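Local structure of intracellular protein transport protein USO1 (Saccharomyces cerevisiae S288c, 6LSU) at residues Ser110-Pro118 and Leu251-Asn262; Val606-Ser614 and Cys626-Val634. The protein is required for protein transport from the endoplasmic reticulum to the Golgi complex, here represented by the globular head of this vesicle tether. All coordinates share one frame; numbering follows the deposited sequence.

Contact 1 of 2, residues Ser110-Pro118 and Leu251-Asn262; sequences SRLQNGKYP and LVVNDCLSLINN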
ATOM      1  N   SER A 110     -17.918  -3.662 -13.465  1.00 57.48           N
ATOM      2  CA  SER A 110     -18.105  -2.528 -12.519  1.00 57.74           C
ATOM      3  C   SER A 110     -17.166  -2.695 -11.333  1.00 53.74           C
ATOM      4  O   SER A 110     -16.630  -1.693 -10.926  1.00 54.28           O
ATOM      5  CB  SER A 110     -19.531  -2.352 -12.085  1.00 59.79           C
ATOM      6  OG  SER A 110     -20.359  -2.094 -13.222  1.00 55.31           O
ATOM      7  N   ARG A 111     -16.867  -3.939 -10.913  1.00 54.37           N
ATOM      8  CA  ARG A 111     -15.836  -4.164  -9.859  1.00 52.67           C
ATOM      9  C   ARG A 111     -14.413  -3.904 -10.392  1.00 58.59           C
ATOM     10  O   ARG A 111     -13.746  -3.007  -9.830  1.00 57.42           O
ATOM     11  CB  ARG A 111     -15.914  -5.562  -9.281  1.00 52.00           C
ATOM     12  CG  ARG A 111     -17.252  -5.850  -8.630  1.00 55.72           C
ATOM     13  CD  ARG A 111     -17.358  -7.232  -8.043  1.00 53.24           C
ATOM     14  NE  ARG A 111     -18.457  -7.148  -7.102  1.00 57.68           N
ATOM     15  CZ  ARG A 111     -19.584  -7.808  -7.219  1.00 55.23           C
ATOM     16  NH1 ARG A 111     -19.746  -8.660  -8.213  1.00 56.11           N
ATOM     17  NH2 ARG A 111     -20.538  -7.648  -6.326  1.00 57.73           N
ATOM     18  N   LEU A 112     -13.930  -4.681 -11.377  1.00 61.55           N
ATOM     19  CA  LEU A 112     -12.471  -4.684 -11.723  1.00 61.62           C
ATOM     20  C   LEU A 112     -12.058  -3.291 -12.204  1.00 64.34           C
ATOM     21  O   LEU A 112     -11.005  -2.804 -11.753  1.00 82.69           O
ATOM     22  CB  LEU A 112     -12.159  -5.741 -12.777  1.00 61.45           C
ATOM     23  CG  LEU A 112     -12.380  -7.170 -12.327  1.00 68.36           C
ATOM     24  CD1 LEU A 112     -11.925  -8.160 -13.385  1.00 71.97           C
ATOM     25  CD2 LEU A 112     -11.678  -7.446 -11.006  1.00 73.55           C
ATOM     26  N   GLN A 113     -12.887  -2.646 -13.018  1.00 62.74           N
ATOM     27  CA  GLN A 113     -12.593  -1.307 -13.612  1.00 67.53           C
ATOM     28  C   GLN A 113     -12.524  -0.229 -12.523  1.00 64.18           C
ATOM     29  O   GLN A 113     -11.980   0.864 -12.811  1.00 76.54           O
ATOM     30  CB  GLN A 113     -13.626  -0.883 -14.677  1.00 65.40           C
ATOM     31  CG  GLN A 113     -13.616  -1.750 -15.935  1.00 67.51           C
ATOM     32  CD  GLN A 113     -14.455  -1.176 -17.048  1.00 71.18           C
ATOM     33  OE1 GLN A 113     -14.801   0.011 -17.080  1.00 83.99           O
ATOM     34  NE2 GLN A 113     -14.810  -2.034 -17.986  1.00 73.12           N
ATOM     35  N   ASN A 114     -13.122  -0.432 -11.356  1.00 70.55           N
ATOM     36  CA  ASN A 114     -13.322   0.717 -10.423  1.00 73.88           C
ATOM     37  C   ASN A 114     -12.906   0.389  -8.988  1.00 70.91           C
ATOM     38  O   ASN A 114     -12.974   1.303  -8.184  1.00 74.66           O
ATOM     39  CB  ASN A 114     -14.763   1.234 -10.463  1.00 74.02           C
ATOM     40  CG  ASN A 114     -15.291   1.452 -11.877  1.00 71.37           C
ATOM     41  OD1 ASN A 114     -14.983   2.452 -12.528  1.00 79.48           O
ATOM     42  ND2 ASN A 114     -16.099   0.533 -12.373  1.00 65.40           N
ATOM     43  N   GLY A 115     -12.451  -0.831  -8.689  1.00 76.23           N
ATOM     44  CA  GLY A 115     -12.134  -1.235  -7.305  1.00 85.39           C
ATOM     45  C   GLY A 115     -10.977  -2.209  -7.261  1.00 91.14           C
ATOM     46  O   GLY A 115     -10.435  -2.517  -8.342  1.00 91.52           O
ATOM     47  N   LYS A 116     -10.614  -2.650  -6.049  1.00 98.06           N
ATOM     48  CA  LYS A 116      -9.545  -3.649  -5.761  1.00 97.34           C
ATOM     49  C   LYS A 116     -10.250  -4.833  -5.119  1.00 84.94           C
ATOM     50  O   LYS A 116     -10.877  -4.660  -4.051  1.00 70.89           O
ATOM     51  CB  LYS A 116      -8.435  -3.091  -4.852  1.00106.60           C
ATOM     52  CG  LYS A 116      -7.715  -1.840  -5.360  1.00115.54           C
ATOM     53  CD  LYS A 116      -8.544  -0.564  -5.267  1.00128.79           C
ATOM     54  CE  LYS A 116      -8.100   0.554  -6.193  1.00134.41           C
ATOM     55  NZ  LYS A 116      -9.095   1.658  -6.220  1.00134.88           N
ATOM     56  N   TYR A 117     -10.231  -5.974  -5.800  1.00 88.92           N
ATOM     57  CA  TYR A 117     -11.065  -7.138  -5.423  1.00 88.51           C
ATOM     58  C   TYR A 117     -10.134  -8.300  -5.079  1.00 91.30           C
ATOM     59  O   TYR A 117      -8.928  -8.198  -5.335  1.00 96.81           O
ATOM     60  CB  TYR A 117     -12.147  -7.311  -6.495  1.00 86.01           C
ATOM     61  CG  TYR A 117     -13.369  -6.488  -6.173  1.00 80.20           C
ATOM     62  CD1 TYR A 117     -13.400  -5.127  -6.449  1.00 71.62           C
ATOM     63  CD2 TYR A 117     -14.449  -7.055  -5.495  1.00 79.53           C
ATOM     64  CE1 TYR A 117     -14.494  -4.355  -6.095  1.00 76.22           C
ATOM     65  CE2 TYR A 117     -15.556  -6.294  -5.145  1.00 79.99           C
ATOM     66  CZ  TYR A 117     -15.569  -4.937  -5.452  1.00 79.33           C
ATOM     67  OH  TYR A 117     -16.601  -4.098  -5.172  1.00 86.83           O
ATOM     68  N   PRO A 118     -10.633  -9.380  -4.408  1.00 89.22           N
ATOM     69  CA  PRO A 118      -9.796 -10.524  -4.047  1.00 91.40           C
ATOM     70  C   PRO A 118      -9.236 -11.177  -5.315  1.00102.19           C
ATOM     71  O   PRO A 118      -9.958 -12.032  -5.869  1.00 80.78           O
ATOM     72  CB  PRO A 118     -10.724 -11.540  -3.359  1.00 90.93           C
ATOM     73  CG  PRO A 118     -11.995 -10.778  -3.067  1.00 91.18           C
ATOM     74  CD  PRO A 118     -12.046  -9.619  -4.055  1.00 87.67           C
ATOM     75  N   LEU A 251     -18.846 -10.049  -0.950  1.00 50.14           N
ATOM     76  CA  LEU A 251     -18.559  -9.067  -2.012  1.00 54.03           C
ATOM     77  C   LEU A 251     -19.287  -7.737  -1.754  1.00 53.43           C
ATOM     78  O   LEU A 251     -18.643  -6.669  -1.994  1.00 56.83           O
ATOM     79  CB  LEU A 251     -18.940  -9.666  -3.357  1.00 56.23           C
ATOM     80  CG  LEU A 251     -17.828 -10.400  -4.062  1.00 56.48           C
ATOM     81  CD1 LEU A 251     -18.317 -10.741  -5.479  1.00 61.28           C
ATOM     82  CD2 LEU A 251     -16.571  -9.571  -4.120  1.00 56.38           C
ATOM     83  N   VAL A 252     -20.531  -7.775  -1.262  1.00 47.77           N
ATOM     84  CA  VAL A 252     -21.335  -6.533  -1.089  1.00 53.44           C
ATOM     85  C   VAL A 252     -20.567  -5.563  -0.178  1.00 55.23           C
ATOM     86  O   VAL A 252     -20.492  -4.372  -0.529  1.00 59.56           O
ATOM     87  CB  VAL A 252     -22.759  -6.813  -0.583  1.00 53.03           C
ATOM     88  CG1 VAL A 252     -23.521  -5.522  -0.358  1.00 57.77           C
ATOM     89  CG2 VAL A 252     -23.513  -7.665  -1.581  1.00 56.11           C
ATOM     90  N   VAL A 253     -19.968  -6.061   0.911  1.00 56.82           N
ATOM     91  CA  VAL A 253     -19.103  -5.233   1.803  1.00 55.01           C
ATOM     92  C   VAL A 253     -17.875  -4.730   1.052  1.00 49.03           C
ATOM     93  O   VAL A 253     -17.534  -3.578   1.239  1.00 49.16           O
ATOM     94  CB  VAL A 253     -18.719  -6.000   3.071  1.00 51.97           C
ATOM     95  CG1 VAL A 253     -17.691  -5.256   3.877  1.00 53.25           C
ATOM     96  CG2 VAL A 253     -19.962  -6.259   3.884  1.00 54.05           C
ATOM     97  N   ASN A 254     -17.260  -5.572   0.228  1.00 49.73           N
ATOM     98  CA  ASN A 254     -16.107  -5.181  -0.629  1.00 47.47           C
ATOM     99  C   ASN A 254     -16.556  -4.029  -1.546  1.00 44.29           C
ATOM    100  O   ASN A 254     -15.855  -2.987  -1.622  1.00 39.17           O
ATOM    101  CB  ASN A 254     -15.634  -6.366  -1.461  1.00 50.61           C
ATOM    102  CG  ASN A 254     -14.190  -6.261  -1.878  1.00 46.02           C
ATOM    103  OD1 ASN A 254     -13.577  -7.255  -2.184  1.00 53.64           O
ATOM    104  ND2 ASN A 254     -13.627  -5.091  -1.870  1.00 49.53           N
ATOM    105  N   ASP A 255     -17.722  -4.186  -2.179  1.00 45.52           N
ATOM    106  CA  ASP A 255     -18.331  -3.118  -3.032  1.00 45.90           C
ATOM    107  C   ASP A 255     -18.559  -1.865  -2.168  1.00 44.14           C
ATOM    108  O   ASP A 255     -18.009  -0.824  -2.496  1.00 43.31           O
ATOM    109  CB  ASP A 255     -19.594  -3.600  -3.732  1.00 47.96           C
ATOM    110  CG  ASP A 255     -19.441  -4.931  -4.488  1.00 52.83           C
ATOM    111  OD1 ASP A 255     -20.433  -5.658  -4.558  1.00 53.56           O
ATOM    112  OD2 ASP A 255     -18.339  -5.247  -5.012  1.00 55.33           O
ATOM    113  N   CYS A 256     -19.249  -1.989  -1.037  1.00 47.69           N
ATOM    114  CA  CYS A 256     -19.532  -0.838  -0.144  1.00 50.67           C
ATOM    115  C   CYS A 256     -18.228  -0.137   0.197  1.00 52.65           C
ATOM    116  O   CYS A 256     -18.149   1.113  -0.102  1.00 55.83           O
ATOM    117  CB  CYS A 256     -20.246  -1.273   1.124  1.00 52.48           C
ATOM    118  SG  CYS A 256     -21.973  -1.685   0.810  1.00 56.95           S
ATOM    119  N   LEU A 257     -17.226  -0.890   0.686  1.00 49.63           N
ATOM    120  CA  LEU A 257     -15.914  -0.284   1.041  1.00 51.38           C
ATOM    121  C   LEU A 257     -15.280   0.343  -0.217  1.00 50.66           C
ATOM    122  O   LEU A 257     -14.751   1.449  -0.141  1.00 54.75           O
ATOM    123  CB  LEU A 257     -15.013  -1.330   1.717  1.00 50.26           C
ATOM    124  CG  LEU A 257     -15.545  -1.881   3.042  1.00 49.62           C
ATOM    125  CD1 LEU A 257     -14.925  -3.228   3.347  1.00 47.44           C
ATOM    126  CD2 LEU A 257     -15.314  -0.890   4.163  1.00 50.22           C
ATOM    127  N   SER A 258     -15.340  -0.353  -1.339  1.00 54.53           N
ATOM    128  CA  SER A 258     -14.703   0.057  -2.612  1.00 55.39           C
ATOM    129  C   SER A 258     -15.334   1.385  -3.057  1.00 59.05           C
ATOM    130  O   SER A 258     -14.622   2.291  -3.557  1.00 52.76           O
ATOM    131  CB  SER A 258     -14.891  -0.998  -3.634  1.00 55.03           C
ATOM    132  OG  SER A 258     -13.680  -1.212  -4.315  1.00 66.91           O
ATOM    133  N   LEU A 259     -16.655   1.495  -2.882  1.00 55.39           N
ATOM    134  CA  LEU A 259     -17.383   2.734  -3.224  1.00 55.71           C
ATOM    135  C   LEU A 259     -16.989   3.841  -2.225  1.00 55.49           C
ATOM    136  O   LEU A 259     -16.626   4.958  -2.675  1.00 48.94           O
ATOM    137  CB  LEU A 259     -18.896   2.464  -3.262  1.00 52.78           C
ATOM    138  CG  LEU A 259     -19.749   3.712  -3.420  1.00 53.26           C
ATOM    139  CD1 LEU A 259     -19.342   4.464  -4.684  1.00 53.78           C
ATOM    140  CD2 LEU A 259     -21.230   3.367  -3.407  1.00 52.26           C
ATOM    141  N   ILE A 260     -16.966   3.563  -0.920  1.00 55.73           N
ATOM    142  CA  ILE A 260     -16.458   4.579   0.048  1.00 52.05           C
ATOM    143  C   ILE A 260     -15.072   5.032  -0.399  1.00 53.28           C
ATOM    144  O   ILE A 260     -14.780   6.234  -0.265  1.00 62.51           O
ATOM    145  CB  ILE A 260     -16.439   4.052   1.489  1.00 50.41           C
ATOM    146  CG1 ILE A 260     -17.810   3.645   1.984  1.00 51.84           C
ATOM    147  CG2 ILE A 260     -15.834   5.109   2.417  1.00 52.11           C
ATOM    148  CD1 ILE A 260     -17.807   3.265   3.485  1.00 54.91           C
ATOM    149  N   ASN A 261     -14.250   4.118  -0.892  1.00 51.91           N
ATOM    150  CA  ASN A 261     -12.870   4.441  -1.300  1.00 56.61           C
ATOM    151  C   ASN A 261     -12.924   5.411  -2.477  1.00 57.93           C
ATOM    152  O   ASN A 261     -12.227   6.418  -2.406  1.00 66.55           O
ATOM    153  CB  ASN A 261     -12.069   3.158  -1.583  1.00 59.66           C
ATOM    154  CG  ASN A 261     -10.623   3.442  -1.910  1.00 60.07           C
ATOM    155  OD1 ASN A 261     -10.335   4.029  -2.962  1.00 66.46           O
ATOM    156  ND2 ASN A 261      -9.738   3.054  -1.008  1.00 61.78           N
ATOM    157  N   ASN A 262     -13.693   5.114  -3.516  1.00 59.64           N
ATOM    158  CA  ASN A 262     -13.747   5.926  -4.757  1.00 62.71           C
ATOM    159  C   ASN A 262     -14.364   7.305  -4.463  1.00 71.28           C
ATOM    160  O   ASN A 262     -13.997   8.274  -5.174  1.00 64.22           O
ATOM    161  CB  ASN A 262     -14.537   5.226  -5.863  1.00 67.17           C
ATOM    162  CG  ASN A 262     -13.823   4.047  -6.489  1.00 65.33           C
ATOM    163  OD1 ASN A 262     -12.598   3.986  -6.537  1.00 79.56           O
ATOM    164  ND2 ASN A 262     -14.584   3.114  -7.010  1.00 66.51           N
TER
HETATM  165  O   HOH W   1     -10.453   2.932  -7.985  1.00 83.59           O
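L251 opens helix 251-264 by splitting its two methyls between two flat groups of the segment 110-118. CD1 lies over the centre of one face of the R111 guanidinium, 3.6 Å from R111 CZ, while L251 CD2 meets the rim of the Y117 ring in its plane, 3.6 Å from Y117 CD2. One turn on, the N254 amide stacks on a face of that ring, with planes 21° apart and N254 CG 3.5 Å from Y117 CE2; R111 CB, of the same segment as the ring, lies over the opposite face toward its rim. This placement depends on the N254 torsion, CG lying anti to the backbone N (chi1 -155°). The oxygen OD1 also touches P118 and takes a hydrogen bond from Q302. D255 carries the charge of the contact. R111, extended from CG to NE, reaches it with NH2, 2.7 Å from D255 OD1, in a salt bridge with OD1 offering its syn lone pair and guanidinium and carboxylate nearly coplanar. The second bond, from NE to OD2, is doubtful because OD2 is modelled too close to Y117. A methionine in place of R111 would probably leave the D255 carboxylate without its cationic mate. At S258, OG faces the bare backbone of G115, 3.4 Å from G115 CA. N262 then donates from ND2 to N114 O at 2.7 Å, the oxygen lying in its amide plane; N114 is itself steadied by a bond from its ND2 to S110 O. A water links N262 OD1 to the poorly ordered K116 NZ. The helix belongs to ARM repeat 4; helix 204-218 meets R111, Y117 and D255 and 301-317 touches P118 and N254, while 233-244 packs beyond the contact, at C256, L259 and I260.

Contact 2 of 2, residues Val606-Ser614 and Cys626-Val634; sequences VIKSLLSFS and CLVTMLLGV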
ATOM      1  N   VAL A 606      43.401  -0.973  12.833  1.00 74.33           N
ATOM      2  CA  VAL A 606      42.180  -1.127  11.998  1.00 64.58           C
ATOM      3  C   VAL A 606      42.505  -0.629  10.595  1.00 63.73           C
ATOM      4  O   VAL A 606      42.252  -1.393   9.639  1.00 63.41           O
ATOM      5  CB  VAL A 606      40.960  -0.429  12.638  1.00 70.51           C
ATOM      6  CG1 VAL A 606      39.918   0.015  11.611  1.00 73.18           C
ATOM      7  CG2 VAL A 606      40.319  -1.333  13.693  1.00 66.29           C
ATOM      8  N   ILE A 607      43.105   0.552  10.439  1.00 60.00           N
ATOM      9  CA  ILE A 607      43.400   1.052   9.061  1.00 64.83           C
ATOM     10  C   ILE A 607      44.271   0.011   8.355  1.00 74.27           C
ATOM     11  O   ILE A 607      44.063  -0.154   7.129  1.00 79.22           O
ATOM     12  CB  ILE A 607      44.054   2.442   9.033  1.00 66.49           C
ATOM     13  CG1 ILE A 607      43.115   3.528   9.551  1.00 73.32           C
ATOM     14  CG2 ILE A 607      44.508   2.781   7.626  1.00 65.57           C
ATOM     15  CD1 ILE A 607      42.676   3.310  10.985  1.00 82.93           C
ATOM     16  N   LYS A 608      45.179  -0.670   9.085  1.00 78.03           N
ATOM     17  CA  LYS A 608      46.111  -1.685   8.518  1.00 74.85           C
ATOM     18  C   LYS A 608      45.275  -2.853   8.003  1.00 67.82           C
ATOM     19  O   LYS A 608      45.358  -3.132   6.788  1.00 64.58           O
ATOM     20  CB  LYS A 608      47.210  -2.090   9.512  1.00 82.14           C
ATOM     21  CG  LYS A 608      48.285  -1.022   9.723  1.00 80.54           C
ATOM     22  CD  LYS A 608      49.576  -1.524  10.333  1.00 83.67           C
ATOM     23  CE  LYS A 608      49.571  -1.567  11.844  1.00 90.35           C
ATOM     24  NZ  LYS A 608      50.730  -2.336  12.366  1.00 90.29           N
ATOM     25  N   SER A 609      44.441  -3.467   8.853  1.00 66.99           N
ATOM     26  CA  SER A 609      43.443  -4.517   8.436  1.00 63.51           C
ATOM     27  C   SER A 609      42.630  -4.094   7.199  1.00 63.52           C
ATOM     28  O   SER A 609      42.459  -4.888   6.238  1.00 64.24           O
ATOM     29  CB  SER A 609      42.532  -4.803   9.553  1.00 61.34           C
ATOM     30  OG  SER A 609      43.249  -5.405  10.618  1.00 65.45           O
ATOM     31  N   LEU A 610      42.090  -2.884   7.183  1.00 61.40           N
ATOM     32  CA  LEU A 610      41.236  -2.480   6.045  1.00 66.44           C
ATOM     33  C   LEU A 610      42.086  -2.406   4.774  1.00 65.70           C
ATOM     34  O   LEU A 610      41.673  -2.990   3.750  1.00 74.75           O
ATOM     35  CB  LEU A 610      40.527  -1.167   6.381  1.00 73.85           C
ATOM     36  CG  LEU A 610      39.586  -1.232   7.584  1.00 69.05           C
ATOM     37  CD1 LEU A 610      38.987   0.121   7.842  1.00 69.88           C
ATOM     38  CD2 LEU A 610      38.499  -2.271   7.413  1.00 73.24           C
ATOM     39  N   LEU A 611      43.251  -1.761   4.836  1.00 69.87           N
ATOM     40  CA  LEU A 611      44.199  -1.716   3.692  1.00 71.28           C
ATOM     41  C   LEU A 611      44.587  -3.139   3.268  1.00 67.56           C
ATOM     42  O   LEU A 611      44.516  -3.459   2.064  1.00 65.95           O
ATOM     43  CB  LEU A 611      45.414  -0.900   4.099  1.00 76.07           C
ATOM     44  CG  LEU A 611      45.351   0.563   3.690  1.00 82.95           C
ATOM     45  CD1 LEU A 611      46.573   1.279   4.213  1.00 89.00           C
ATOM     46  CD2 LEU A 611      45.260   0.706   2.179  1.00 87.10           C
ATOM     47  N   SER A 612      44.958  -3.995   4.207  1.00 60.30           N
ATOM     48  CA  SER A 612      45.298  -5.400   3.882  1.00 67.14           C
ATOM     49  C   SER A 612      44.105  -6.014   3.135  1.00 69.93           C
ATOM     50  O   SER A 612      44.303  -6.653   2.058  1.00 73.66           O
ATOM     51  CB  SER A 612      45.667  -6.197   5.113  1.00 68.38           C
ATOM     52  OG  SER A 612      46.670  -5.536   5.890  1.00 75.55           O
ATOM     53  N   PHE A 613      42.908  -5.867   3.694  1.00 76.56           N
ATOM     54  CA  PHE A 613      41.697  -6.531   3.147  1.00 77.81           C
ATOM     55  C   PHE A 613      41.490  -6.050   1.709  1.00 72.18           C
ATOM     56  O   PHE A 613      41.267  -6.900   0.856  1.00 79.32           O
ATOM     57  CB  PHE A 613      40.444  -6.306   4.006  1.00 75.61           C
ATOM     58  CG  PHE A 613      39.268  -7.047   3.424  1.00 71.42           C
ATOM     59  CD1 PHE A 613      38.616  -6.554   2.305  1.00 71.37           C
ATOM     60  CD2 PHE A 613      38.866  -8.274   3.928  1.00 69.23           C
ATOM     61  CE1 PHE A 613      37.595  -7.272   1.700  1.00 65.11           C
ATOM     62  CE2 PHE A 613      37.831  -8.981   3.324  1.00 63.45           C
ATOM     63  CZ  PHE A 613      37.220  -8.484   2.201  1.00 57.84           C
ATOM     64  N   SER A 614      41.594  -4.747   1.456  1.00 69.52           N
ATOM     65  CA  SER A 614      41.384  -4.139   0.115  1.00 74.87           C
ATOM     66  C   SER A 614      42.153  -4.881  -0.988  1.00 73.43           C
ATOM     67  O   SER A 614      41.750  -4.741  -2.148  1.00 80.12           O
ATOM     68  CB  SER A 614      41.749  -2.683   0.129  1.00 75.55           C
ATOM     69  OG  SER A 614      43.140  -2.514  -0.048  1.00 83.87           O
ATOM     70  N   CYS A 626      35.475  -2.200  -2.613  1.00 64.15           N
ATOM     71  CA  CYS A 626      35.272  -0.749  -2.918  1.00 68.10           C
ATOM     72  C   CYS A 626      34.771  -0.008  -1.651  1.00 73.59           C
ATOM     73  O   CYS A 626      35.146   1.178  -1.434  1.00 65.39           O
ATOM     74  CB  CYS A 626      34.329  -0.549  -4.100  1.00 73.10           C
ATOM     75  SG  CYS A 626      34.870  -1.324  -5.668  1.00 78.25           S
ATOM     76  N   LEU A 627      33.968  -0.665  -0.797  1.00 66.33           N
ATOM     77  CA  LEU A 627      33.383   0.002   0.395  1.00 68.35           C
ATOM     78  C   LEU A 627      34.473   0.251   1.427  1.00 70.65           C
ATOM     79  O   LEU A 627      34.518   1.429   1.981  1.00 71.23           O
ATOM     80  CB  LEU A 627      32.233  -0.831   0.971  1.00 71.19           C
ATOM     81  CG  LEU A 627      30.906  -0.667   0.230  1.00 69.19           C
ATOM     82  CD1 LEU A 627      29.811  -1.502   0.897  1.00 67.91           C
ATOM     83  CD2 LEU A 627      30.526   0.804   0.166  1.00 63.60           C
ATOM     84  N   VAL A 628      35.307  -0.773   1.682  1.00 68.80           N
ATOM     85  CA  VAL A 628      36.560  -0.625   2.477  1.00 65.29           C
ATOM     86  C   VAL A 628      37.373   0.527   1.884  1.00 58.11           C
ATOM     87  O   VAL A 628      37.819   1.347   2.632  1.00 66.62           O
ATOM     88  CB  VAL A 628      37.416  -1.901   2.553  1.00 62.41           C
ATOM     89  CG1 VAL A 628      38.741  -1.583   3.232  1.00 63.36           C
ATOM     90  CG2 VAL A 628      36.715  -3.008   3.319  1.00 63.97           C
ATOM     91  N   THR A 629      37.595   0.549   0.583  1.00 63.02           N
ATOM     92  CA  THR A 629      38.436   1.589  -0.074  1.00 66.44           C
ATOM     93  C   THR A 629      37.774   2.934   0.201  1.00 67.04           C
ATOM     94  O   THR A 629      38.472   3.877   0.581  1.00 75.77           O
ATOM     95  CB  THR A 629      38.573   1.350  -1.579  1.00 66.52           C
ATOM     96  OG1 THR A 629      39.024   0.008  -1.758  1.00 62.63           O
ATOM     97  CG2 THR A 629      39.448   2.377  -2.268  1.00 65.22           C
ATOM     98  N   MET A 630      36.456   3.006   0.006  1.00 74.30           N
ATOM     99  CA  MET A 630      35.664   4.257   0.174  1.00 70.73           C
ATOM    100  C   MET A 630      35.790   4.777   1.625  1.00 73.00           C
ATOM    101  O   MET A 630      35.973   6.019   1.868  1.00 61.39           O
ATOM    102  CB  MET A 630      34.200   3.985  -0.130  1.00 74.09           C
ATOM    103  CG  MET A 630      33.478   5.245  -0.517  1.00 81.15           C
ATOM    104  SD  MET A 630      31.710   4.979  -0.659  1.00 74.29           S
ATOM    105  CE  MET A 630      31.690   3.785  -2.000  1.00 79.52           C
ATOM    106  N   LEU A 631      35.706   3.854   2.591  1.00 63.50           N
ATOM    107  CA  LEU A 631      35.843   4.213   4.014  1.00 59.56           C
ATOM    108  C   LEU A 631      37.128   5.023   4.193  1.00 72.72           C
ATOM    109  O   LEU A 631      37.081   6.119   4.879  1.00 76.06           O
ATOM    110  CB  LEU A 631      35.868   2.924   4.831  1.00 58.66           C
ATOM    111  CG  LEU A 631      35.232   3.013   6.209  1.00 59.65           C
ATOM    112  CD1 LEU A 631      35.744   1.897   7.133  1.00 55.08           C
ATOM    113  CD2 LEU A 631      35.513   4.383   6.832  1.00 63.14           C
ATOM    114  N   LEU A 632      38.247   4.508   3.664  1.00 70.48           N
ATOM    115  CA  LEU A 632      39.589   5.097   3.895  1.00 75.19           C
ATOM    116  C   LEU A 632      39.686   6.458   3.201  1.00 66.01           C
ATOM    117  O   LEU A 632      40.180   7.427   3.837  1.00 69.32           O
ATOM    118  CB  LEU A 632      40.655   4.123   3.370  1.00 79.38           C
ATOM    119  CG  LEU A 632      40.722   2.812   4.140  1.00 75.22           C
ATOM    120  CD1 LEU A 632      41.611   1.819   3.430  1.00 69.16           C
ATOM    121  CD2 LEU A 632      41.205   3.050   5.573  1.00 74.40           C
ATOM    122  N   GLY A 633      39.250   6.517   1.957  1.00 63.92           N
ATOM    123  CA  GLY A 633      39.106   7.780   1.215  1.00 71.43           C
ATOM    124  C   GLY A 633      38.327   8.802   2.008  1.00 70.41           C
ATOM    125  O   GLY A 633      38.868   9.890   2.239  1.00 76.63           O
ATOM    126  N   VAL A 634      37.113   8.452   2.444  1.00 75.14           N
ATOM    127  CA  VAL A 634      36.191   9.407   3.125  1.00 72.53           C
ATOM    128  C   VAL A 634      36.902   9.838   4.405  1.00 70.97           C
ATOM    129  O   VAL A 634      36.943  11.042   4.661  1.00 71.98           O
ATOM    130  CB  VAL A 634      34.775   8.813   3.353  1.00 71.51           C
ATOM    131  CG1 VAL A 634      33.971   9.581   4.406  1.00 69.04           C
ATOM    132  CG2 VAL A 634      33.992   8.739   2.049  1.00 64.06           C
TER
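L610 and V628 form the middle of this helix pair, where the backbones approach most closely, and aliphatic packing does nearly all the work. V628 sets its CG1 anti to the backbone N (chi1 173°), which brings that methyl to 3.6 Å from L610 CB and against the L610 carbonyl oxygen. The other branch, V628 CG2, meets the F613 ring obliquely, 4.1 Å from F613 CD1. L610 in turn extends CD1 to L631, with the two CD1 methyls 3.8 Å apart. L632 works as a fork: its CD2 lies 3.9 Å from I607 CG2, and its CD1 lies 4.0 Å from L611 CG. One leucine thus bridges two residues on successive turns of the facing helix.

The polar groups near S614 are bonded within their own helices or by a third one. S614 OG bonds back to L611 O at 2.7 Å, and T629 OG1 to K625 O. R666, from helix 660-673, donates to S614 O and weakly to T629 OG1.

The axes of the two segments run 9.2 Å apart at closest, their directions 139° from parallel. Both helices lie in ARM repeat 10, and two successive helices folded back on each other over a seam made mostly of leucines form the antiparallel pair on which armadillo repeats are built.

Taken together, the two contacts illustrate how an ARM-type superhelix is held together at different ranges. Contact 2 joins successive helices whose segments are separated by only 11 residues, a local fold within one repeat. Contact 1 bridges 132 intervening residues, bringing the end of helix 103-112 and the loop after it onto a helix of ARM repeat 4, and it relies on charge, amide and ring interactions where contact 2 relies on aliphatic packing. They lie in series along the chain, their centres 56 Å apart and their nearest atoms about 38 Å apart, so neither touches the other. The centre of contact 1 lies about 16 Å from the chain centre and that of contact 2 about 40 Å, in the C-terminal part of the head.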